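Local coordinates for protein anthranilate synthase component I (Streptococcus pneumoniae serotype 4, PDB 5KCK) that forms the first component of anthranilate synthase, a mixed alpha/beta protein with helices packed around large antiparallel beta sheets, at residues A255-L260 with A408-I413; G315-T320 with G346-E351. All blocks are in the same frame, centred on the assembly; numbering follows the deposited sequence. Where two conformers were deposited one is given.

Contact 1. Residues A255-L260 with A408-I413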
loop_
_atom_site.group_PDB
_atom_site.type_symbol
_atom_site.label_atom_id
_atom_site.label_comp_id
_atom_site.label_asym_id
_atom_site.label_seq_id
_atom_site.Cartn_x
_atom_site.Cartn_y
_atom_site.Cartn_z
ATOM N N ALA A 255 4.556 -7.919 16.666
ATOM C CA ALA A 255 4.463 -6.693 15.887
ATOM C C ALA A 255 5.334 -5.618 16.545
ATOM O O ALA A 255 4.877 -4.542 16.915
ATOM C CB ALA A 255 3.013 -6.229 15.775
ATOM N N SER A 256 6.610 -5.925 16.723
ATOM C CA SER A 256 7.519 -4.984 17.370
ATOM C C SER A 256 7.714 -3.747 16.502
ATOM O O SER A 256 8.062 -3.872 15.324
ATOM C CB SER A 256 8.870 -5.624 17.636
ATOM O OG SER A 256 9.765 -4.649 18.137
ATOM N N PRO A 257 7.504 -2.547 17.038
ATOM C CA PRO A 257 7.796 -1.323 16.282
ATOM C C PRO A 257 9.212 -0.791 16.455
ATOM O O PRO A 257 9.547 0.229 15.842
ATOM C CB PRO A 257 6.773 -0.336 16.857
ATOM C CG PRO A 257 6.593 -0.778 18.277
ATOM C CD PRO A 257 6.796 -2.276 18.302
ATOM N N GLU A 258 10.060 -1.463 17.234
ATOM C CA GLU A 258 11.364 -0.928 17.621
ATOM C C GLU A 258 12.468 -1.858 17.133
ATOM O O GLU A 258 12.581 -2.996 17.600
ATOM C CB GLU A 258 11.444 -0.738 19.137
ATOM C CG GLU A 258 10.359 0.176 19.701
ATOM C CD GLU A 258 10.607 0.567 21.153
ATOM O OE1 GLU A 258 11.742 0.362 21.639
ATOM O OE2 GLU A 258 9.665 1.081 21.803
ATOM N N SER A 259 13.281 -1.369 16.203
ATOM C CA SER A 259 14.466 -2.095 15.782
ATOM C C SER A 259 15.484 -2.142 16.914
ATOM O O SER A 259 15.670 -1.161 17.635
ATOM C CB SER A 259 15.084 -1.425 14.558
ATOM O OG SER A 259 16.330 -2.026 14.247
ATOM N N LEU A 260 16.135 -3.295 17.085
ATOM C CA LEU A 260 17.277 -3.336 17.992
ATOM C C LEU A 260 18.541 -2.860 17.288
ATOM O O LEU A 260 19.226 -1.957 17.770
ATOM C CB LEU A 260 17.492 -4.748 18.546
ATOM C CG LEU A 260 18.776 -4.929 19.380
ATOM C CD1 LEU A 260 18.627 -4.360 20.800
ATOM C CD2 LEU A 260 19.239 -6.384 19.436
ATOM N N ALA A 408 12.384 -7.636 20.970
ATOM C CA ALA A 408 11.263 -8.559 21.195
ATOM C C ALA A 408 10.314 -8.011 22.270
ATOM O O ALA A 408 10.179 -8.533 23.377
ATOM C CB ALA A 408 11.782 -9.947 21.544
ATOM N N ILE A 409 9.655 -6.913 21.922
ATOM C CA ILE A 409 8.513 -6.411 22.668
ATOM C C ILE A 409 7.286 -6.576 21.785
ATOM O O ILE A 409 7.388 -6.854 20.592
ATOM C CB ILE A 409 8.677 -4.940 23.093
ATOM C CG1 ILE A 409 8.841 -4.064 21.856
ATOM C CG2 ILE A 409 9.832 -4.760 24.078
ATOM C CD1 ILE A 409 9.109 -2.615 22.178
ATOM N N ARG A 410 6.113 -6.377 22.383
ATOM C CA ARG A 410 4.845 -6.568 21.684
ATOM C C ARG A 410 4.832 -7.915 20.966
ATOM O O ARG A 410 4.413 -8.041 19.812
ATOM C CB ARG A 410 4.576 -5.416 20.719
ATOM C CG ARG A 410 4.447 -4.062 21.398
ATOM C CD ARG A 410 3.012 -3.576 21.338
ATOM N NE ARG A 410 2.538 -3.578 19.960
ATOM C CZ ARG A 410 2.751 -2.587 19.101
ATOM N NH1 ARG A 410 3.418 -1.505 19.485
ATOM N NH2 ARG A 410 2.297 -2.676 17.858
ATOM N N THR A 411 5.313 -8.933 21.662
ATOM C CA THR A 411 5.503 -10.256 21.096
ATOM C C THR A 411 4.784 -11.271 21.968
ATOM O O THR A 411 4.915 -11.243 23.196
ATOM C CB THR A 411 6.993 -10.582 21.000
ATOM O OG1 THR A 411 7.616 -9.644 20.112
ATOM C CG2 THR A 411 7.211 -11.992 20.485
HETATM N N MSE A 412 4.025 -12.154 21.333
HETATM C CA MSE A 412 3.310 -13.212 22.031
HETATM C C MSE A 412 3.963 -14.584 21.801
HETATM O O MSE A 412 4.374 -14.912 20.690
HETATM C CB MSE A 412 1.844 -13.224 21.578
HETATM C CG MSE A 412 0.981 -14.311 22.177
HETATM SE SE MSE A 412 -0.833 -14.309 21.383
HETATM C CE MSE A 412 -1.444 -12.580 22.079
ATOM N N ILE A 413 4.047 -15.387 22.857
ATOM C CA ILE A 413 4.575 -16.743 22.782
ATOM C C ILE A 413 3.419 -17.712 22.978
ATOM O O ILE A 413 2.703 -17.638 23.986
ATOM C CB ILE A 413 5.660 -16.997 23.843
ATOM C CG1 ILE A 413 6.666 -15.841 23.902
ATOM C CG2 ILE A 413 6.340 -18.333 23.593
ATOM C CD1 ILE A 413 7.278 -15.511 22.580
#
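Ala255 and Arg410 join two chain crossings between the same two antiparallel sheets. Segment 255-260 links strand 250-254 of one sheet to strand 259-264 of the other. Segment 408-413 makes the reverse passage, from strand 403-407 to strand 411-415. Ala255 N donates to Arg410 O at 3.2 Å with a nearly straight N-H (168°). This bond continues the pairing of strands 250-254 and 411-415 by one more bond, at its end. Ala255 O sits above one face of the Arg410 guanidinium, offset toward the rim and 3.3 Å from NH2. That approach is not a hydrogen bond; Ala255 O bonds to Ser239 OG instead. Ser256 lays CB against Ile409 O at 3.5 Å. Its OG is anti to the backbone N (chi1 174°) and bonds to Ile407 O, next to the contact. It also accepts a weak bond from Glu258 N. Ile409 O has a polar partner in Thr411 OG1, 2.8 Å away and above the carbonyl plane; this hydroxyl also bonds to Tyr243 OH. Pro257 lies on the same guanidinium face as Ala255 O. Its ring crosses the arginine side chain at about a right angle, with CG 3.5 Å from Arg410 NH1. The arginine chain bends at chi2 and chi3. Glu258 closes the contact. Its extended side chain crosses that of Ile409 at about a right angle. The trans chi2 of Ile409 (-176°) puts CD1 anti to CA. There this methyl touches the carboxylate group, 3.7 Å from Glu258 CD and 3.8 Å from Glu258 OE2.

Contact 2. Residues G315-T320 with G346-E351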
loop_
_atom_site.group_PDB
_atom_site.type_symbol
_atom_site.label_atom_id
_atom_site.label_comp_id
_atom_site.label_asym_id
_atom_site.label_seq_id
_atom_site.Cartn_x
_atom_site.Cartn_y
_atom_site.Cartn_z
ATOM N N GLY A 315 29.958 2.998 18.411
ATOM C CA GLY A 315 31.331 3.473 18.455
ATOM C C GLY A 315 32.321 2.417 18.910
ATOM O O GLY A 315 33.469 2.411 18.467
ATOM N N ARG A 316 31.890 1.504 19.785
ATOM C CA ARG A 316 32.775 0.443 20.260
ATOM C C ARG A 316 33.132 -0.568 19.174
ATOM O O ARG A 316 34.143 -1.259 19.307
ATOM C CB ARG A 316 32.141 -0.298 21.441
ATOM C CG ARG A 316 32.005 0.535 22.711
ATOM C CD ARG A 316 31.785 -0.341 23.953
ATOM N NE ARG A 316 30.742 -1.355 23.784
ATOM C CZ ARG A 316 29.438 -1.119 23.926
ATOM N NH1 ARG A 316 29.012 0.102 24.229
ATOM N NH2 ARG A 316 28.558 -2.101 23.766
ATOM N N ILE A 317 32.345 -0.675 18.105
ATOM C CA ILE A 317 32.580 -1.686 17.084
ATOM C C ILE A 317 32.833 -1.076 15.714
ATOM O O ILE A 317 32.780 -1.785 14.710
ATOM C CB ILE A 317 31.413 -2.690 17.009
ATOM C CG1 ILE A 317 30.122 -1.954 16.653
ATOM C CG2 ILE A 317 31.268 -3.467 18.321
ATOM C CD1 ILE A 317 28.958 -2.875 16.337
ATOM N N SER A 318 33.099 0.226 15.644
ATOM C CA SER A 318 33.202 0.900 14.360
ATOM C C SER A 318 34.468 1.744 14.297
ATOM O O SER A 318 35.178 1.924 15.291
ATOM C CB SER A 318 31.979 1.799 14.111
ATOM O OG SER A 318 30.773 1.059 14.123
ATOM N N GLU A 319 34.767 2.263 13.109
ATOM C CA GLU A 319 35.718 3.365 13.048
ATOM C C GLU A 319 35.099 4.545 13.780
ATOM O O GLU A 319 33.990 4.978 13.449
ATOM C CB GLU A 319 36.067 3.732 11.607
ATOM C CG GLU A 319 37.403 4.484 11.472
ATOM C CD GLU A 319 37.321 5.952 11.873
ATOM O OE1 GLU A 319 36.746 6.752 11.105
ATOM O OE2 GLU A 319 37.829 6.310 12.956
ATOM N N THR A 320 35.806 5.039 14.798
ATOM C CA THR A 320 35.199 5.969 15.753
ATOM C C THR A 320 34.752 7.278 15.111
ATOM O O THR A 320 33.774 7.883 15.563
ATOM C CB THR A 320 36.161 6.252 16.909
ATOM O OG1 THR A 320 37.426 6.682 16.392
ATOM C CG2 THR A 320 36.342 5.009 17.771
ATOM N N GLY A 346 27.179 3.765 11.873
ATOM C CA GLY A 346 28.630 3.725 11.844
ATOM C C GLY A 346 29.135 2.644 10.910
ATOM O O GLY A 346 28.394 1.741 10.511
ATOM N N ARG A 347 30.424 2.733 10.581
ATOM C CA ARG A 347 31.074 1.770 9.695
ATOM C C ARG A 347 31.737 0.671 10.528
ATOM O O ARG A 347 32.742 0.910 11.201
ATOM C CB ARG A 347 32.088 2.475 8.800
ATOM C CG ARG A 347 32.701 1.583 7.733
ATOM C CD ARG A 347 33.626 2.383 6.820
ATOM N NE ARG A 347 32.948 3.560 6.272
ATOM C CZ ARG A 347 32.133 3.535 5.218
ATOM N NH1 ARG A 347 31.888 2.390 4.592
ATOM N NH2 ARG A 347 31.555 4.654 4.792
ATOM N N LEU A 348 31.177 -0.530 10.467
ATOM C CA LEU A 348 31.693 -1.671 11.218
ATOM C C LEU A 348 33.174 -1.912 10.926
ATOM O O LEU A 348 33.614 -1.845 9.778
ATOM C CB LEU A 348 30.870 -2.906 10.850
ATOM C CG LEU A 348 30.974 -4.181 11.672
ATOM C CD1 LEU A 348 30.509 -3.927 13.097
ATOM C CD2 LEU A 348 30.145 -5.269 11.008
ATOM N N LEU A 349 33.947 -2.185 11.973
ATOM C CA LEU A 349 35.372 -2.430 11.799
ATOM C C LEU A 349 35.592 -3.696 10.972
ATOM O O LEU A 349 34.807 -4.643 11.057
ATOM C CB LEU A 349 36.071 -2.560 13.152
ATOM C CG LEU A 349 36.189 -1.273 13.963
ATOM C CD1 LEU A 349 36.503 -1.579 15.402
ATOM C CD2 LEU A 349 37.256 -0.353 13.371
ATOM N N PRO A 350 36.661 -3.734 10.169
ATOM C CA PRO A 350 36.798 -4.808 9.165
ATOM C C PRO A 350 36.922 -6.207 9.750
ATOM O O PRO A 350 36.543 -7.174 9.080
ATOM C CB PRO A 350 38.063 -4.407 8.385
ATOM C CG PRO A 350 38.791 -3.421 9.276
ATOM C CD PRO A 350 37.735 -2.724 10.072
ATOM N N GLU A 351 37.397 -6.359 10.975
ATOM C CA GLU A 351 37.508 -7.692 11.550
ATOM C C GLU A 351 36.244 -8.146 12.275
ATOM O O GLU A 351 36.198 -9.290 12.739
ATOM C CB GLU A 351 38.714 -7.758 12.499
ATOM C CG GLU A 351 38.582 -6.951 13.791
ATOM C CD GLU A 351 38.888 -5.466 13.621
ATOM O OE1 GLU A 351 39.058 -5.010 12.470
ATOM O OE2 GLU A 351 38.955 -4.758 14.651
#
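Ser318 and Leu348 face each other as a single beta bridge, CA to CA 4.3 Å. Two backbone bonds flank it. Leu349 N donates to Ile317 O at 3.0 Å, and Glu319 N donates to Arg347 O at 3.1 Å. The second donor lies nearly along the C=O axis. The pattern is that of a non-hydrogen-bonded antiparallel pair, yet the touching parts run 99° apart, and the pairing goes no further. Apolar contacts lie beside these bonds. Ile317 CD1 meets Leu348 CD1 at 3.7 Å, and the two side chains cross obliquely. Ile317 also rests on Ala357 and Ala360 of helix 354-361. Leu349 covers the backbone instead: its CG is 3.5 Å from Ser318 C, and its CD2 is 3.6 Å from Glu319 N. Among the polar groups, Ser318 OG turns back to Ile314 O near the end of helix 297-316. Ser318 CB packs closely on Arg347 O, at 3.1 Å. Ser322 OG bonds to both Glu319 O and Arg347 N, adding a side-chain link between the segments. The arrangement is a lone antiparallel beta bridge, tying the exit of helix 297-316 to the end of strand 338-347.

Overall arrangement
Contact 1 lies near the centre of the chain, while contact 2 is about 24 Å from it. Their centres are 27 Å apart, and their nearest atoms are about 10 Å apart. Both reach the eleven-strand antiparallel sheet. Contact 1 does so through strand 259-264 in its interior and also reaches a second sheet. Contact 2 uses strand 338-347, next to the outermost strand 324-333, and a helix end. Along the chain, contact 2 is nested within the loop closed by contact 1. Each is only partly buried. Contact 1 has one backbone bond, with arginine and isoleucine side-chain packing. Contact 2 has two backbone bonds and leucine and isoleucine packing.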